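Long-range contacts in ICChI, a glycosylated chitinase (Ipomoea carnea, PDB 6IDN), which hydrolyses chitin as a glycosylated plant chitinase of glycosyl hydrolase family 18 and also has lysozyme activity: residues F230-L236 with Y264-I268; G1-I5 with I268-V272; L199-N203 with T243-T247. All blocks are in the same frame, centred on the assembly; numbering follows the deposited sequence. Where two conformers were deposited one is given.

How the interactions relate
The chain starts at Gly1 and leads into strand 2-7, the first of the TIM barrel; interaction 2 brings Gly1 and Val272 together, closing a loop of nearly the whole chain. Interaction 3, nested inside it, closes the loop between 199-203 and 243-247 and joins helix 196-206 to the C-terminal part of helix 233-244. Interaction 1 closes the loop between 230-236 and 264-268, packing the start of helix 233-244 against helix 264-268; its first segment lies between the two of interaction 3, so these contacts cross, centres about 17 Å apart. Ile268 is shared by interactions 1 and 2. The last three helices are thus linked in series, the C-terminal tail leading back to strand 2-7.

Interaction 1 (F230-L236 with Y264-I268); sequences FIEADDL and YSSKI. With CA (calcium ion), chain E.
Tyr264 reaches its ring across residues 230-233, its CE1 packing obliquely on Phe230 and Ala233. With chi1 t, its hydroxyl reaches the loop before helix 233-244 and donates a hydrogen bond from OH to Ile231 O at 2.6 Å; a water bonded to Tyr264 OH (2.9 Å) and Ile231 N (3.0 Å) bridges the same residues. The Phe230 ring, also chi1 t, meets it obliquely, centroids 5.3 Å apart, planes at 48°, Phe230 CE1 to Tyr264 CE1 3.6 Å. Residues 230-232 are extended and 233-236 helical, with Glu232 at the N-cap: Asp234 N donates to Glu232 OE2 (3.0 Å) and Asp235 N to Glu232 OE1 (3.1 Å). This is packing between the last two helices of a TIM barrel, outside strands 213-219 and 250-256, whose Leu218 and Leu255 touch Tyr264. The CA atoms of Ala233 and Ile268 come within 6.3 Å: Ala233 CB lies 3.9 Å from Ile268 CG2 and 4.0 Å from Lys267 CB. Leu236 (chi1 t, chi2 p) places CD2 3.9 Å from Ile268 CG2 and 3.6 Å from Tyr264 OH. Asp235 OD2 binds a calcium ion at 2.2 Å, and Asp235 OD1 accepts from a calcium-bound water at 2.5 Å.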
loop_
_atom_site.group_PDB
_atom_site.type_symbol
_atom_site.label_atom_id
_atom_site.label_comp_id
_atom_site.label_asym_id
_atom_site.label_seq_id
_atom_site.Cartn_x
_atom_site.Cartn_y
_atom_site.Cartn_z
ATOM N N PHE A 230 -5.098 13.453 10.798
ATOM C CA PHE A 230 -5.590 14.267 9.690
ATOM C C PHE A 230 -4.972 15.659 9.736
ATOM O O PHE A 230 -4.867 16.273 10.804
ATOM C CB PHE A 230 -7.120 14.379 9.726
ATOM C CG PHE A 230 -7.684 15.248 8.632
ATOM C CD1 PHE A 230 -7.745 14.786 7.321
ATOM C CD2 PHE A 230 -8.132 16.537 8.908
ATOM C CE1 PHE A 230 -8.241 15.596 6.320
ATOM C CE2 PHE A 230 -8.630 17.343 7.914
ATOM C CZ PHE A 230 -8.679 16.861 6.610
ATOM N N ILE A 231 -4.569 16.154 8.562
ATOM C CA ILE A 231 -4.035 17.503 8.379
ATOM C C ILE A 231 -4.965 18.218 7.404
ATOM O O ILE A 231 -5.166 17.737 6.283
ATOM C CB ILE A 231 -2.599 17.480 7.830
ATOM C CG1 ILE A 231 -1.726 16.505 8.625
ATOM C CG2 ILE A 231 -1.966 18.882 7.852
ATOM C CD1 ILE A 231 -0.278 16.395 8.081
ATOM N N GLU A 232 -5.536 19.346 7.820
ATOM C CA GLU A 232 -6.366 20.114 6.903
ATOM C C GLU A 232 -5.543 20.477 5.673
ATOM O O GLU A 232 -4.336 20.720 5.770
ATOM C CB GLU A 232 -6.912 21.362 7.600
ATOM C CG GLU A 232 -7.913 22.145 6.789
ATOM C CD GLU A 232 -7.247 23.193 5.929
ATOM O OE1 GLU A 232 -6.174 23.681 6.349
ATOM O OE2 GLU A 232 -7.790 23.533 4.849
ATOM N N ALA A 233 -6.196 20.479 4.508
ATOM C CA ALA A 233 -5.469 20.566 3.243
ATOM C C ALA A 233 -4.570 21.802 3.186
ATOM O O ALA A 233 -3.408 21.708 2.767
ATOM C CB ALA A 233 -6.460 20.556 2.077
ATOM N N ASP A 234 -5.075 22.959 3.621
ATOM C CA ASP A 234 -4.276 24.180 3.517
ATOM C C ASP A 234 -3.046 24.117 4.418
ATOM O O ASP A 234 -1.968 24.607 4.048
ATOM C CB ASP A 234 -5.145 25.393 3.834
ATOM C CG ASP A 234 -6.103 25.718 2.703
ATOM O OD1 ASP A 234 -5.746 25.466 1.531
ATOM O OD2 ASP A 234 -7.207 26.224 2.978
ATOM N N ASP A 235 -3.181 23.503 5.596
ATOM C CA ASP A 235 -2.029 23.319 6.476
ATOM C C ASP A 235 -1.015 22.364 5.868
ATOM O O ASP A 235 0.198 22.558 6.021
ATOM C CB ASP A 235 -2.477 22.779 7.830
ATOM C CG ASP A 235 -3.151 23.823 8.704
ATOM O OD1 ASP A 235 -3.258 25.023 8.340
ATOM O OD2 ASP A 235 -3.596 23.414 9.785
ATOM N N LEU A 236 -1.483 21.280 5.247
ATOM C CA LEU A 236 -0.555 20.377 4.576
ATOM C C LEU A 236 0.245 21.125 3.520
ATOM O O LEU A 236 1.474 21.000 3.435
ATOM C CB LEU A 236 -1.326 19.211 3.947
ATOM C CG LEU A 236 -0.466 18.178 3.231
ATOM C CD1 LEU A 236 0.340 17.394 4.263
ATOM C CD2 LEU A 236 -1.320 17.237 2.396
ATOM N N TYR A 264 -10.222 15.564 -0.722
ATOM C CA TYR A 264 -8.898 15.849 -0.179
ATOM C C TYR A 264 -7.840 15.806 -1.272
ATOM O O TYR A 264 -7.076 16.763 -1.441
ATOM C CB TYR A 264 -8.567 14.868 0.944
ATOM C CG TYR A 264 -7.401 15.272 1.832
ATOM C CD1 TYR A 264 -7.484 16.385 2.655
ATOM C CD2 TYR A 264 -6.223 14.525 1.851
ATOM C CE1 TYR A 264 -6.431 16.748 3.481
ATOM C CE2 TYR A 264 -5.161 14.889 2.676
ATOM C CZ TYR A 264 -5.275 15.995 3.482
ATOM O OH TYR A 264 -4.227 16.358 4.316
ATOM N N SER A 265 -7.790 14.717 -2.052
ATOM C CA SER A 265 -6.766 14.638 -3.093
ATOM C C SER A 265 -6.958 15.719 -4.149
ATOM O O SER A 265 -5.978 16.230 -4.700
ATOM C CB SER A 265 -6.745 13.243 -3.734
ATOM O OG SER A 265 -7.999 12.915 -4.312
ATOM N N SER A 266 -8.208 16.078 -4.452
ATOM C CA SER A 266 -8.433 17.159 -5.405
ATOM C C SER A 266 -7.860 18.470 -4.882
ATOM O O SER A 266 -7.332 19.279 -5.655
ATOM C CB SER A 266 -9.926 17.305 -5.703
ATOM O OG SER A 266 -10.428 16.197 -6.431
ATOM N N LYS A 267 -7.941 18.689 -3.569
ATOM C CA LYS A 267 -7.447 19.934 -2.989
ATOM C C LYS A 267 -5.924 19.977 -2.930
ATOM O O LYS A 267 -5.340 21.064 -2.996
ATOM C CB LYS A 267 -8.008 20.126 -1.576
ATOM C CG LYS A 267 -9.463 20.530 -1.486
ATOM C CD LYS A 267 -9.919 20.516 -0.024
ATOM C CE LYS A 267 -11.409 20.742 0.108
ATOM N NZ LYS A 267 -11.765 22.097 -0.369
ATOM N N ILE A 268 -5.260 18.830 -2.787
ATOM C CA ILE A 268 -3.815 18.835 -2.579
ATOM C C ILE A 268 -3.015 18.479 -3.830
ATOM O O ILE A 268 -1.817 18.795 -3.886
ATOM C CB ILE A 268 -3.406 17.903 -1.410
ATOM C CG1 ILE A 268 -3.640 16.426 -1.768
ATOM C CG2 ILE A 268 -4.143 18.296 -0.139
ATOM C CD1 ILE A 268 -3.056 15.456 -0.740
HETATM CA CA CA E . -3.793 24.795 11.520
HETATM O O HOH W 1 -4.461 14.219 6.288
HETATM O O HOH W 2 -4.426 26.398 10.107
#

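Interaction 2 (G1-I5 with I268-V272); sequences GEIAI and IKPDV
The two chain ends meet here, Gly1 and Val272 having CA atoms 5.2 Å apart. Residues 2-5 form an extended strand, while 269-271 make a 3-10 turn after helix 264-268, with Asp271 N bonded to Ile268 O (2.9 Å) and Val272 N to Lys269 O (3.0 Å). Ile3, chi1 m and chi2 t, points toward the tail: its CG1 lies 4.0 Å from Val272 CG1, and its CD1 4.1 Å from Lys269 CB and 4.3 Å from Ile268 CG1. Val272 (chi1 t) directs CG1 to the strand backbone, 3.4 Å from Glu2 O, while Glu2 turns its own side chain away. Lys269 keeps chi1 to chi3 t and bends only at chi4 (p), so that NZ reaches over to a salt bridge with Asp26 and a hydrogen bond to Asp24 O; a water joins Lys269 NZ to Gly1 O, at 2.8 Å from each. The terminal charges form a long salt bridge, Gly1 N to Val272 OXT 3.7 Å, and the carboxylate also accepts from Tyr250. No direct hydrogen bond links the segments. Strand 2-7 pairs in parallel with strands 27-36 and 250-256, so the contact sits where the first and last strands close the TIM barrel of family 18.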
loop_
_atom_site.group_PDB
_atom_site.type_symbol
_atom_site.label_atom_id
_atom_site.label_comp_id
_atom_site.label_asym_id
_atom_site.label_seq_id
_atom_site.Cartn_x
_atom_site.Cartn_y
_atom_site.Cartn_z
ATOM N N GLY A 1 5.467 14.721 -7.910
ATOM C CA GLY A 1 4.980 13.796 -6.900
ATOM C C GLY A 1 3.741 13.040 -7.336
ATOM O O GLY A 1 3.034 13.464 -8.249
ATOM N N GLU A 2 3.483 11.915 -6.673
ATOM C CA GLU A 2 2.370 11.027 -6.975
ATOM C C GLU A 2 1.444 10.924 -5.767
ATOM O O GLU A 2 1.831 11.210 -4.633
ATOM C CB GLU A 2 2.866 9.624 -7.354
ATOM C CG GLU A 2 3.630 9.577 -8.664
ATOM C CD GLU A 2 4.028 8.162 -9.049
ATOM O OE1 GLU A 2 4.683 7.479 -8.241
ATOM O OE2 GLU A 2 3.705 7.746 -10.173
ATOM N N ILE A 3 0.210 10.502 -6.022
ATOM C CA ILE A 3 -0.725 10.145 -4.963
ATOM C C ILE A 3 -1.063 8.668 -5.093
ATOM O O ILE A 3 -1.434 8.204 -6.176
ATOM C CB ILE A 3 -2.004 11.001 -5.000
ATOM C CG1 ILE A 3 -1.651 12.466 -4.762
ATOM C CG2 ILE A 3 -2.992 10.500 -3.957
ATOM C CD1 ILE A 3 -2.853 13.396 -4.753
ATOM N N ALA A 4 -0.925 7.936 -3.991
ATOM C CA ALA A 4 -1.365 6.551 -3.887
ATOM C C ALA A 4 -2.589 6.505 -2.991
ATOM O O ALA A 4 -2.688 7.273 -2.033
ATOM C CB ALA A 4 -0.278 5.646 -3.291
ATOM N N ILE A 5 -3.522 5.607 -3.290
ATOM C CA ILE A 5 -4.709 5.484 -2.455
ATOM C C ILE A 5 -5.070 4.019 -2.302
ATOM O O ILE A 5 -4.827 3.203 -3.194
ATOM C CB ILE A 5 -5.911 6.279 -3.013
ATOM C CG1 ILE A 5 -6.963 6.448 -1.905
ATOM C CG2 ILE A 5 -6.495 5.585 -4.251
ATOM C CD1 ILE A 5 -7.774 7.709 -1.999
ATOM N N ILE A 268 -5.260 18.830 -2.787
ATOM C CA ILE A 268 -3.815 18.835 -2.579
ATOM C C ILE A 268 -3.015 18.479 -3.830
ATOM O O ILE A 268 -1.817 18.795 -3.886
ATOM C CB ILE A 268 -3.406 17.903 -1.410
ATOM C CG1 ILE A 268 -3.640 16.426 -1.768
ATOM C CG2 ILE A 268 -4.143 18.296 -0.139
ATOM C CD1 ILE A 268 -3.056 15.456 -0.740
ATOM N N LYS A 269 -3.629 17.854 -4.835
ATOM C CA LYS A 269 -2.840 17.298 -5.935
ATOM C C LYS A 269 -1.900 18.299 -6.598
ATOM O O LYS A 269 -0.727 17.946 -6.810
ATOM C CB LYS A 269 -3.750 16.654 -6.992
ATOM C CG LYS A 269 -2.951 15.917 -8.085
ATOM C CD LYS A 269 -3.732 14.777 -8.714
ATOM C CE LYS A 269 -2.869 13.959 -9.680
ATOM N NZ LYS A 269 -1.980 12.939 -9.010
ATOM N N PRO A 270 -2.307 19.534 -6.919
ATOM C CA PRO A 270 -1.357 20.451 -7.572
ATOM C C PRO A 270 -0.090 20.692 -6.768
ATOM O O PRO A 270 0.958 20.974 -7.359
ATOM C CB PRO A 270 -2.175 21.743 -7.744
ATOM C CG PRO A 270 -3.582 21.312 -7.704
ATOM C CD PRO A 270 -3.641 20.146 -6.774
ATOM N N ASP A 271 -0.143 20.573 -5.441
ATOM C CA ASP A 271 1.012 20.825 -4.592
ATOM C C ASP A 271 1.771 19.562 -4.213
ATOM O O ASP A 271 2.824 19.661 -3.572
ATOM C CB ASP A 271 0.572 21.563 -3.321
ATOM C CG ASP A 271 0.123 22.984 -3.612
ATOM O OD1 ASP A 271 0.984 23.824 -3.944
ATOM O OD2 ASP A 271 -1.089 23.267 -3.525
ATOM N N VAL A 272 1.273 18.392 -4.595
ATOM C CA VAL A 272 1.950 17.140 -4.260
ATOM C C VAL A 272 3.122 16.928 -5.208
ATOM O O VAL A 272 3.056 17.314 -6.379
ATOM C CB VAL A 272 0.966 15.952 -4.291
ATOM C CG1 VAL A 272 1.710 14.614 -4.354
ATOM C CG2 VAL A 272 0.062 16.003 -3.076
ATOM O OXT VAL A 272 4.166 16.385 -4.828
HETATM O O HOH W 3 0.323 14.116 -7.900
#

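Interaction 3 (L199-N203 with T243-T247); sequences LNSWN and TIKAT
A helix-to-helix contact on the outside of the barrel, apolar at its centre with one direct hydrogen bond and two bridging waters, joins helix 196-206 to the C-terminal part of helix 233-244 and the type I turn Ile244-Thr247. Residues 199-203 are helical, with a wider pi-type turn at 201-203; the nearest CA pairs are Leu199 with Ile244 (7.5 Å) and Asn203 with Thr247 (7.8 Å). Trp202, chi1 t and chi2 -85°, sets one face of its indole against Ile244, whose chi1 p puts CG2 3.5 Å from the centroid of the five-membered ring and 3° off its normal, a CH-pi contact. Leu199 (chi1 m, chi2 t) adds CD2, 3.8 Å from Ile244 CG2 and 3.7 Å from Thr243 CG2. Such neighbouring helices form the outer layer of a TIM barrel; here they cover strand 213-219, whose Leu216 touches both Trp202 and Ile244. The turn, with Thr247 N bonded to Ile244 O (3.1 Å), brings Thr247 (chi1 m) to the indole edge: Trp202 NE1 donates to Thr247 OG1 at 2.9 Å. One water bonds Asn203 OD1 (2.9 Å), Thr243 O (2.8 Å) and Thr247 OG1 (2.8 Å); a second donates to Asn203 OD1 (3.2 Å) and Thr247 OG1 (2.8 Å).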
loop_
_atom_site.group_PDB
_atom_site.type_symbol
_atom_site.label_atom_id
_atom_site.label_comp_id
_atom_site.label_asym_id
_atom_site.label_seq_id
_atom_site.Cartn_x
_atom_site.Cartn_y
_atom_site.Cartn_z
ATOM N N LEU A 199 7.744 16.074 11.067
ATOM C CA LEU A 199 8.913 16.423 10.268
ATOM C C LEU A 199 10.193 15.848 10.869
ATOM O O LEU A 199 11.084 15.410 10.133
ATOM C CB LEU A 199 9.001 17.941 10.137
ATOM C CG LEU A 199 7.864 18.538 9.305
ATOM C CD1 LEU A 199 7.894 20.067 9.368
ATOM C CD2 LEU A 199 7.927 18.043 7.853
ATOM N N ASN A 200 10.294 15.818 12.203
ATOM C CA ASN A 200 11.462 15.201 12.830
ATOM C C ASN A 200 11.542 13.712 12.508
ATOM O O ASN A 200 12.615 13.191 12.185
ATOM C CB ASN A 200 11.430 15.423 14.342
ATOM C CG ASN A 200 11.820 16.840 14.734
ATOM O OD1 ASN A 200 12.381 17.597 13.931
ATOM N ND2 ASN A 200 11.538 17.203 15.979
ATOM N N SER A 201 10.415 13.005 12.613
ATOM C CA SER A 201 10.378 11.601 12.218
ATOM C C SER A 201 10.795 11.431 10.763
ATOM O O SER A 201 11.652 10.600 10.436
ATOM C CB SER A 201 8.967 11.046 12.431
ATOM O OG SER A 201 8.877 9.702 11.996
ATOM N N TRP A 202 10.179 12.211 9.871
ATOM C CA TRP A 202 10.528 12.146 8.453
ATOM C C TRP A 202 12.019 12.404 8.231
ATOM O O TRP A 202 12.720 11.579 7.627
ATOM C CB TRP A 202 9.674 13.156 7.686
ATOM C CG TRP A 202 9.926 13.220 6.217
ATOM C CD1 TRP A 202 10.886 13.951 5.592
ATOM C CD2 TRP A 202 9.191 12.546 5.180
ATOM N NE1 TRP A 202 10.809 13.769 4.232
ATOM C CE2 TRP A 202 9.768 12.924 3.951
ATOM C CE3 TRP A 202 8.102 11.665 5.175
ATOM C CZ2 TRP A 202 9.298 12.449 2.717
ATOM C CZ3 TRP A 202 7.622 11.197 3.941
ATOM C CH2 TRP A 202 8.223 11.590 2.737
ATOM N N ASN A 203 12.527 13.529 8.745
ATOM C CA ASN A 203 13.883 13.973 8.414
ATOM C C ASN A 203 14.955 13.157 9.124
ATOM O O ASN A 203 16.040 12.941 8.567
ATOM C CB ASN A 203 14.068 15.441 8.791
ATOM C CG ASN A 203 13.373 16.379 7.849
ATOM O OD1 ASN A 203 13.281 16.118 6.644
ATOM N ND2 ASN A 203 12.899 17.505 8.387
ATOM N N THR A 243 8.414 21.304 2.976
ATOM C CA THR A 243 9.549 20.788 3.735
ATOM C C THR A 243 9.939 19.383 3.275
ATOM O O THR A 243 11.116 19.122 2.990
ATOM C CB THR A 243 9.227 20.801 5.238
ATOM O OG1 THR A 243 9.007 22.157 5.683
ATOM C CG2 THR A 243 10.392 20.189 6.033
ATOM N N ILE A 244 8.972 18.464 3.172
ATOM C CA ILE A 244 9.344 17.090 2.824
ATOM C C ILE A 244 9.758 16.962 1.366
ATOM O O ILE A 244 10.490 16.028 1.020
ATOM C CB ILE A 244 8.228 16.075 3.147
ATOM C CG1 ILE A 244 6.964 16.329 2.323
ATOM C CG2 ILE A 244 7.936 16.049 4.651
ATOM C CD1 ILE A 244 5.874 15.241 2.548
ATOM N N LYS A 245 9.341 17.890 0.501
ATOM C CA LYS A 245 9.788 17.839 -0.890
ATOM C C LYS A 245 11.290 18.065 -1.031
ATOM O O LYS A 245 11.846 17.794 -2.102
ATOM C CB LYS A 245 9.064 18.893 -1.722
ATOM C CG LYS A 245 7.640 18.551 -2.134
ATOM C CD LYS A 245 7.025 19.808 -2.731
ATOM C CE LYS A 245 5.920 19.556 -3.747
ATOM N NZ LYS A 245 5.211 20.851 -4.041
ATOM N N ALA A 246 11.958 18.579 0.006
ATOM C CA ALA A 246 13.404 18.753 -0.073
ATOM C C ALA A 246 14.150 17.431 0.042
ATOM O O ALA A 246 15.321 17.358 -0.343
ATOM C CB ALA A 246 13.883 19.727 1.007
ATOM N N THR A 247 13.495 16.389 0.554
ATOM C CA THR A 247 14.103 15.069 0.656
ATOM C C THR A 247 14.275 14.469 -0.736
ATOM O O THR A 247 13.355 14.518 -1.554
ATOM C CB THR A 247 13.212 14.185 1.533
ATOM O OG1 THR A 247 13.099 14.784 2.833
ATOM C CG2 THR A 247 13.780 12.781 1.661
HETATM O O HOH W 4 13.025 17.331 3.992
HETATM O O HOH W 5 15.069 14.324 4.735
#